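Local structure of periplasmic binding protein (Thermotoga lettingae TMO, 4RY8) at residues G211-I216 with I237-Q242; R288-L291 with N295-N298. The protein binds 5-methylthioribose, probably as the periplasmic solute-binding component of a sugar transporter. One frame throughout, in Å; residues are numbered along the deposited sequence.

Overall arrangement
The chain first builds most of one alpha/beta lobe and then crosses to a second, with 5-methylthioribose held by residues of both; the two contacts lie in the second lobe. Contact 1 closes a 20-residue loop through strand 226-230, joining helix 206-219 to helix 234-240. After strand 247-252 and helix 255-270 the chain returns to the first lobe for strand 278-280, and strand 284-287 brings it back before contact 2 closes a far smaller loop, three residues long, at the end of helix 288-293. The contacts follow in series, neither nesting nor crossing. Their centres lie about 13 Å apart, and Arg288 NH2 joins them by a probable hydrogen bond to Gln242 O, 2.9 Å.

Contact 1 (G211-I216 with I237-Q242); sequences GAVRAI and IQMMIQ
Met239 reaches from helix 234-240 to Val213 and Arg214 on helix 206-219, two successive helices of an alpha/beta lobe of the periplasmic binding protein fold. Helix 206-219 is the crossover of a beta-alpha-beta unit between parallel strands 200-203 and 226-230, and helix 234-240 follows the second of these. The backbones stay well apart, with Val213 CA and Met239 CA 8.6 Å from each other, and no hydrogen bond joins the segments; side chains alone make the contact. The close-packed part is apolar and buried. Met239 and Val213 run alongside in opposite senses, and the methyl CE of Met239 rests 4.0 Å from CG1 of Val213, which chi1 of 174°, anti to the backbone N, carries out toward it. Trp247 of strand 247-252 touches both residues and fills in against the sheet, while Pro246 adds to the cover of Val213. The other side is looser and partly open to solvent. There the extended chain of Arg214 lies athwart the Met239 side chain, passing CE with both CG and NE at 4.2 Å, and it also leans on Ala181 and Gln185 of helix 180-194. The bend of Met239 at its last torsion (chi3 55°) sets CE between Val213 CG1 and the Arg214 chain, while SD faces Arg214 NH2 at 3.7 Å, oblique to the guanidinium group.

Contact 2 (R288-L291 with N295-N298); sequences RQFL and NITN
A Schellman motif ends helix 288-293 here, and its defining long bond runs from Ile296 N back to Leu291 O, 2.9 Å. The bond is nearly straight, with an N-H...O angle of 168°, and the donor sits somewhat out of the carbonyl plane. Asn295, the C-prime residue, makes the reversal through its positive phi of 56°. Its own N is almost as near Leu291 O, at 3.0 Å, but at too poor an angle for a bond; that amide turns instead to the next carbonyl of the helix, the 5-to-2 bond of the motif. The buried side chains of Leu291 and Ile296 meet nearly perpendicular, Leu291 CD2 lying 3.6 Å from Ile296 CG2. The two branches of Ile296 divide the work. CG2, anti to the backbone N, meets Leu291, whereas CG1 is set beside that N (chi1 -65°) and carries CD1 to within 3.7 Å of Phe290 CE2, oblique to the ring. Leu302 and Ala305 of helix 299-305 pack on both Phe290 and Ile296, and Asn298 N-caps that helix through OD1 to Glu301 N. Cutting Ile296 back to an alanine takes the CD1 methyl away from Phe290 CE2 and is likely to open a gap there and beside Leu291 CD2. The 6-to-1 and 5-to-2 backbone bonds, joined by an apolar contact between the residues of the longer one, are the classic signature of the Schellman C-cap, used here to turn the chain from one short helix into the next.

Contact 1 (G211-I216 with I237-Q242)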
ATOM      1  N   GLY C 211      22.200   0.150  13.429  1.00 21.48           N
ATOM      2  CA  GLY C 211      22.464   0.192  14.858  1.00 20.55           C
ATOM      3  C   GLY C 211      21.813  -0.904  15.630  1.00 20.53           C
ATOM      4  O   GLY C 211      22.457  -1.525  16.490  1.00 22.59           O
ATOM      5  N   ALA C 212      20.544  -1.155  15.331  1.00 19.73           N
ATOM      6  CA  ALA C 212      19.750  -2.168  16.024  1.00 19.69           C
ATOM      7  C   ALA C 212      20.309  -3.571  15.828  1.00 21.35           C
ATOM      8  O   ALA C 212      20.450  -4.334  16.791  1.00 22.31           O
ATOM      9  CB  ALA C 212      18.305  -2.118  15.566  1.00 20.31           C
ATOM     10  N   VAL C 213      20.681  -3.877  14.588  1.00 21.03           N
ATOM     11  CA  VAL C 213      21.240  -5.191  14.255  1.00 21.23           C
ATOM     12  C   VAL C 213      22.570  -5.429  14.914  1.00 22.96           C
ATOM     13  O   VAL C 213      22.829  -6.532  15.398  1.00 24.40           O
ATOM     14  CB  VAL C 213      21.382  -5.337  12.717  1.00 22.20           C
ATOM     15  CG1 VAL C 213      22.103  -6.628  12.330  1.00 25.12           C
ATOM     16  CG2 VAL C 213      20.003  -5.300  12.069  1.00 27.21           C
ATOM     17  N   ARG C 214      23.448  -4.419  14.926  1.00 23.07           N
ATOM     18  CA  ARG C 214      24.727  -4.568  15.564  1.00 24.11           C
ATOM     19  C   ARG C 214      24.558  -4.766  17.078  1.00 25.21           C
ATOM     20  O   ARG C 214      25.248  -5.549  17.663  1.00 25.31           O
ATOM     21  CB  ARG C 214      25.618  -3.374  15.281  1.00 27.74           C
ATOM     22  CG  ARG C 214      25.948  -3.168  13.840  1.00 26.64           C
ATOM     23  CD  ARG C 214      26.748  -1.911  13.660  1.00 34.05           C
ATOM     24  NE  ARG C 214      26.966  -1.709  12.237  1.00 40.83           N
ATOM     25  CZ  ARG C 214      26.895  -0.545  11.602  1.00 45.70           C
ATOM     26  NH1 ARG C 214      26.591   0.590  12.246  1.00 42.24           N
ATOM     27  NH2 ARG C 214      27.110  -0.529  10.289  1.00 34.21           N
ATOM     28  N   ALA C 215      23.619  -4.050  17.694  1.00 26.05           N
ATOM     29  CA  ALA C 215      23.326  -4.253  19.106  1.00 25.23           C
ATOM     30  C   ALA C 215      22.918  -5.706  19.387  1.00 26.08           C
ATOM     31  O   ALA C 215      23.421  -6.339  20.317  1.00 25.02           O
ATOM     32  CB  ALA C 215      22.227  -3.300  19.552  1.00 23.52           C
ATOM     33  N   ILE C 216      22.022  -6.216  18.549  1.00 27.23           N
ATOM     34  CA  ILE C 216      21.533  -7.603  18.622  1.00 28.57           C
ATOM     35  C   ILE C 216      22.678  -8.628  18.470  1.00 26.59           C
ATOM     36  O   ILE C 216      22.785  -9.601  19.235  1.00 25.44           O
ATOM     37  CB  ILE C 216      20.430  -7.869  17.565  1.00 24.28           C
ATOM     38  CG1 ILE C 216      19.159  -7.140  17.986  1.00 23.10           C
ATOM     39  CG2 ILE C 216      20.143  -9.368  17.437  1.00 26.87           C
ATOM     40  CD1 ILE C 216      18.210  -6.874  16.857  1.00 24.10           C
ATOM     41  N   ILE C 237      22.708  -4.728   2.281  1.00 25.16           N
ATOM     42  CA  ILE C 237      22.854  -6.106   1.708  1.00 26.67           C
ATOM     43  C   ILE C 237      23.896  -6.969   2.440  1.00 28.41           C
ATOM     44  O   ILE C 237      23.589  -8.126   2.861  1.00 29.41           O
ATOM     45  CB  ILE C 237      23.134  -6.017   0.200  1.00 26.46           C
ATOM     46  CG1 ILE C 237      21.853  -5.537  -0.518  1.00 26.67           C
ATOM     47  CG2 ILE C 237      23.623  -7.359  -0.352  1.00 32.00           C
ATOM     48  CD1 ILE C 237      22.065  -5.002  -1.934  1.00 26.66           C
ATOM     49  N   GLN C 238      25.111  -6.420   2.600  1.00 35.03           N
ATOM     50  CA  GLN C 238      26.233  -7.152   3.228  1.00 37.55           C
ATOM     51  C   GLN C 238      25.857  -7.540   4.622  1.00 41.60           C
ATOM     52  O   GLN C 238      26.130  -8.638   5.075  1.00 31.16           O
ATOM     53  CB  GLN C 238      27.481  -6.275   3.363  1.00 36.65           C
ATOM     54  CG  GLN C 238      28.185  -5.966   2.069  1.00 41.75           C
ATOM     55  CD  GLN C 238      29.070  -4.725   2.179  1.00103.48           C
ATOM     56  OE1 GLN C 238      29.167  -4.066   3.228  1.00 54.76           O
ATOM     57  NE2 GLN C 238      29.720  -4.399   1.086  1.00 62.09           N
ATOM     58  N   MET C 239      25.256  -6.603   5.340  1.00 27.88           N
ATOM     59  CA  MET C 239      24.844  -6.915   6.663  1.00 30.32           C
ATOM     60  C   MET C 239      23.634  -7.880   6.743  1.00 40.84           C
ATOM     61  O   MET C 239      23.482  -8.576   7.754  1.00 40.38           O
ATOM     62  CB  MET C 239      24.526  -5.615   7.406  1.00 26.71           C
ATOM     63  CG  MET C 239      25.715  -4.715   7.728  1.00 30.53           C
ATOM     64  SD  MET C 239      25.192  -3.309   8.766  1.00 25.95           S
ATOM     65  CE  MET C 239      24.431  -4.209  10.095  1.00 23.02           C
ATOM     66  N   MET C 240      22.764  -7.899   5.726  1.00 26.88           N
ATOM     67  CA  MET C 240      21.623  -8.825   5.695  1.00 24.61           C
ATOM     68  C   MET C 240      22.085 -10.261   5.402  1.00 26.53           C
ATOM     69  O   MET C 240      21.553 -11.213   5.947  1.00 26.13           O
ATOM     70  CB  MET C 240      20.571  -8.396   4.659  1.00 23.65           C
ATOM     71  CG  MET C 240      19.758  -7.141   5.068  1.00 22.18           C
ATOM     72  SD  MET C 240      18.599  -6.422   3.868  1.00 21.49           S
ATOM     73  CE  MET C 240      17.271  -7.624   4.016  1.00 21.49           C
ATOM     74  N   ILE C 241      23.088 -10.411   4.583  1.00 30.01           N
ATOM     75  CA  ILE C 241      23.440 -11.771   4.133  1.00 37.14           C
ATOM     76  C   ILE C 241      24.392 -12.515   5.063  1.00 40.69           C
ATOM     77  O   ILE C 241      24.730 -13.673   4.814  1.00 33.82           O
ATOM     78  CB  ILE C 241      23.961 -11.778   2.680  1.00 41.63           C
ATOM     79  CG1 ILE C 241      25.331 -11.094   2.573  1.00 44.21           C
ATOM     80  CG2 ILE C 241      22.921 -11.119   1.786  1.00 33.14           C
ATOM     81  CD1 ILE C 241      25.928 -11.169   1.188  1.00 47.29           C
ATOM     82  N   GLN C 242      24.832 -11.850   6.126  1.00 41.17           N
ATOM     83  CA  GLN C 242      25.664 -12.489   7.162  1.00 43.51           C
ATOM     84  C   GLN C 242      24.955 -13.698   7.756  1.00 45.88           C
ATOM     85  O   GLN C 242      23.721 -13.694   7.951  1.00 37.61           O
ATOM     86  CB  GLN C 242      25.939 -11.516   8.323  1.00 58.83           C
ATOM     87  CG  GLN C 242      26.873 -10.351   8.029  1.00 58.92           C
ATOM     88  CD  GLN C 242      27.107  -9.467   9.253  1.00 66.03           C
ATOM     89  OE1 GLN C 242      26.545  -9.695  10.328  1.00 52.83           O
ATOM     90  NE2 GLN C 242      27.941  -8.452   9.088  1.00 74.51           N
TER

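Contact 2 (R288-L291 with N295-N298)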
ATOM      1  N   ARG C 288      15.811 -11.100   3.079  1.00 33.72           N
ATOM      2  CA  ARG C 288      17.114 -11.735   3.256  1.00 32.00           C
ATOM      3  C   ARG C 288      17.174 -13.039   2.454  1.00 32.04           C
ATOM      4  O   ARG C 288      18.202 -13.368   1.862  1.00 28.60           O
ATOM      5  CB  ARG C 288      17.372 -12.022   4.739  1.00 30.77           C
ATOM      6  CG  ARG C 288      18.568 -12.908   4.964  1.00 29.19           C
ATOM      7  CD  ARG C 288      18.970 -13.077   6.412  1.00 30.09           C
ATOM      8  NE  ARG C 288      20.328 -13.609   6.457  1.00 42.96           N
ATOM      9  CZ  ARG C 288      20.666 -14.856   6.153  1.00 43.56           C
ATOM     10  NH1 ARG C 288      19.757 -15.750   5.793  1.00 45.92           N
ATOM     11  NH2 ARG C 288      21.928 -15.216   6.217  1.00 47.52           N
ATOM     12  N   GLN C 289      16.057 -13.757   2.462  1.00 36.52           N
ATOM     13  CA  GLN C 289      15.881 -15.013   1.733  1.00 32.77           C
ATOM     14  C   GLN C 289      16.094 -14.868   0.236  1.00 37.58           C
ATOM     15  O   GLN C 289      16.748 -15.722  -0.406  1.00 32.55           O
ATOM     16  CB  GLN C 289      14.463 -15.552   1.984  1.00 39.35           C
ATOM     17  CG  GLN C 289      14.350 -17.070   1.984  1.00 93.20           C
ATOM     18  CD  GLN C 289      14.383 -17.650   3.390  1.00120.93           C
ATOM     19  OE1 GLN C 289      13.598 -17.253   4.257  1.00 73.92           O
ATOM     20  NE2 GLN C 289      15.289 -18.591   3.623  1.00 64.53           N
ATOM     21  N   PHE C 290      15.486 -13.836  -0.336  1.00 29.79           N
ATOM     22  CA  PHE C 290      15.668 -13.511  -1.761  1.00 30.68           C
ATOM     23  C   PHE C 290      17.136 -13.132  -2.070  1.00 32.86           C
ATOM     24  O   PHE C 290      17.670 -13.503  -3.131  1.00 34.28           O
ATOM     25  CB  PHE C 290      14.682 -12.390  -2.197  1.00 32.00           C
ATOM     26  CG  PHE C 290      14.906 -11.892  -3.596  1.00 44.49           C
ATOM     27  CD1 PHE C 290      14.498 -12.653  -4.702  1.00 36.33           C
ATOM     28  CD2 PHE C 290      15.572 -10.690  -3.821  1.00 48.95           C
ATOM     29  CE1 PHE C 290      14.736 -12.204  -5.995  1.00 38.14           C
ATOM     30  CE2 PHE C 290      15.814 -10.249  -5.115  1.00 48.18           C
ATOM     31  CZ  PHE C 290      15.396 -11.008  -6.204  1.00 49.05           C
ATOM     32  N   LEU C 291      17.805 -12.416  -1.157  1.00 31.09           N
ATOM     33  CA  LEU C 291      19.215 -12.033  -1.401  1.00 31.62           C
ATOM     34  C   LEU C 291      20.104 -13.286  -1.457  1.00 35.12           C
ATOM     35  O   LEU C 291      20.935 -13.432  -2.379  1.00 39.80           O
ATOM     36  CB  LEU C 291      19.761 -11.063  -0.353  1.00 29.07           C
ATOM     37  CG  LEU C 291      19.093  -9.689  -0.201  1.00 31.29           C
ATOM     38  CD1 LEU C 291      19.634  -9.017   1.058  1.00 26.26           C
ATOM     39  CD2 LEU C 291      19.367  -8.855  -1.437  1.00 29.47           C
ATOM     40  N   ASN C 295      22.252 -15.115  -4.446  1.00 37.94           N
ATOM     41  CA  ASN C 295      23.675 -14.768  -4.285  1.00 40.09           C
ATOM     42  C   ASN C 295      23.965 -13.281  -4.515  1.00 39.69           C
ATOM     43  O   ASN C 295      24.972 -12.892  -5.116  1.00 41.12           O
ATOM     44  CB  ASN C 295      24.568 -15.672  -5.202  1.00 41.64           C
ATOM     45  CG  ASN C 295      24.971 -16.968  -4.520  1.00 47.89           C
ATOM     46  OD1 ASN C 295      26.154 -17.218  -4.286  1.00 99.52           O
ATOM     47  ND2 ASN C 295      23.990 -17.797  -4.183  1.00 49.59           N
ATOM     48  N   ILE C 296      23.047 -12.452  -4.052  1.00 36.31           N
ATOM     49  CA  ILE C 296      23.145 -11.017  -4.189  1.00 41.43           C
ATOM     50  C   ILE C 296      24.046 -10.528  -3.067  1.00 42.91           C
ATOM     51  O   ILE C 296      23.823 -10.887  -1.908  1.00 34.97           O
ATOM     52  CB  ILE C 296      21.745 -10.367  -4.101  1.00 48.25           C
ATOM     53  CG1 ILE C 296      20.924 -10.832  -5.313  1.00 45.96           C
ATOM     54  CG2 ILE C 296      21.832  -8.835  -4.044  1.00 35.14           C
ATOM     55  CD1 ILE C 296      19.467 -10.446  -5.264  1.00 63.78           C
ATOM     56  N   THR C 297      25.075  -9.757  -3.443  1.00 40.79           N
ATOM     57  CA  THR C 297      26.039  -9.149  -2.521  1.00 43.52           C
ATOM     58  C   THR C 297      26.146  -7.618  -2.630  1.00 41.18           C
ATOM     59  O   THR C 297      26.829  -6.993  -1.826  1.00 41.59           O
ATOM     60  CB  THR C 297      27.456  -9.661  -2.799  1.00 43.99           C
ATOM     61  OG1 THR C 297      27.986  -8.943  -3.911  1.00 47.82           O
ATOM     62  CG2 THR C 297      27.459 -11.143  -3.098  1.00 42.69           C
ATOM     63  N   ASN C 298      25.508  -7.008  -3.626  1.00 40.46           N
ATOM     64  CA  ASN C 298      25.596  -5.563  -3.811  1.00 31.78           C
ATOM     65  C   ASN C 298      24.426  -5.003  -4.647  1.00 35.81           C
ATOM     66  O   ASN C 298      23.647  -5.759  -5.222  1.00 30.28           O
ATOM     67  CB  ASN C 298      26.959  -5.158  -4.395  1.00 34.36           C
ATOM     68  CG  ASN C 298      27.157  -5.637  -5.831  1.00 36.58           C
ATOM     69  OD1 ASN C 298      26.213  -5.713  -6.608  1.00 35.85           O
ATOM     70  ND2 ASN C 298      28.393  -5.900  -6.195  1.00 39.87           N
TER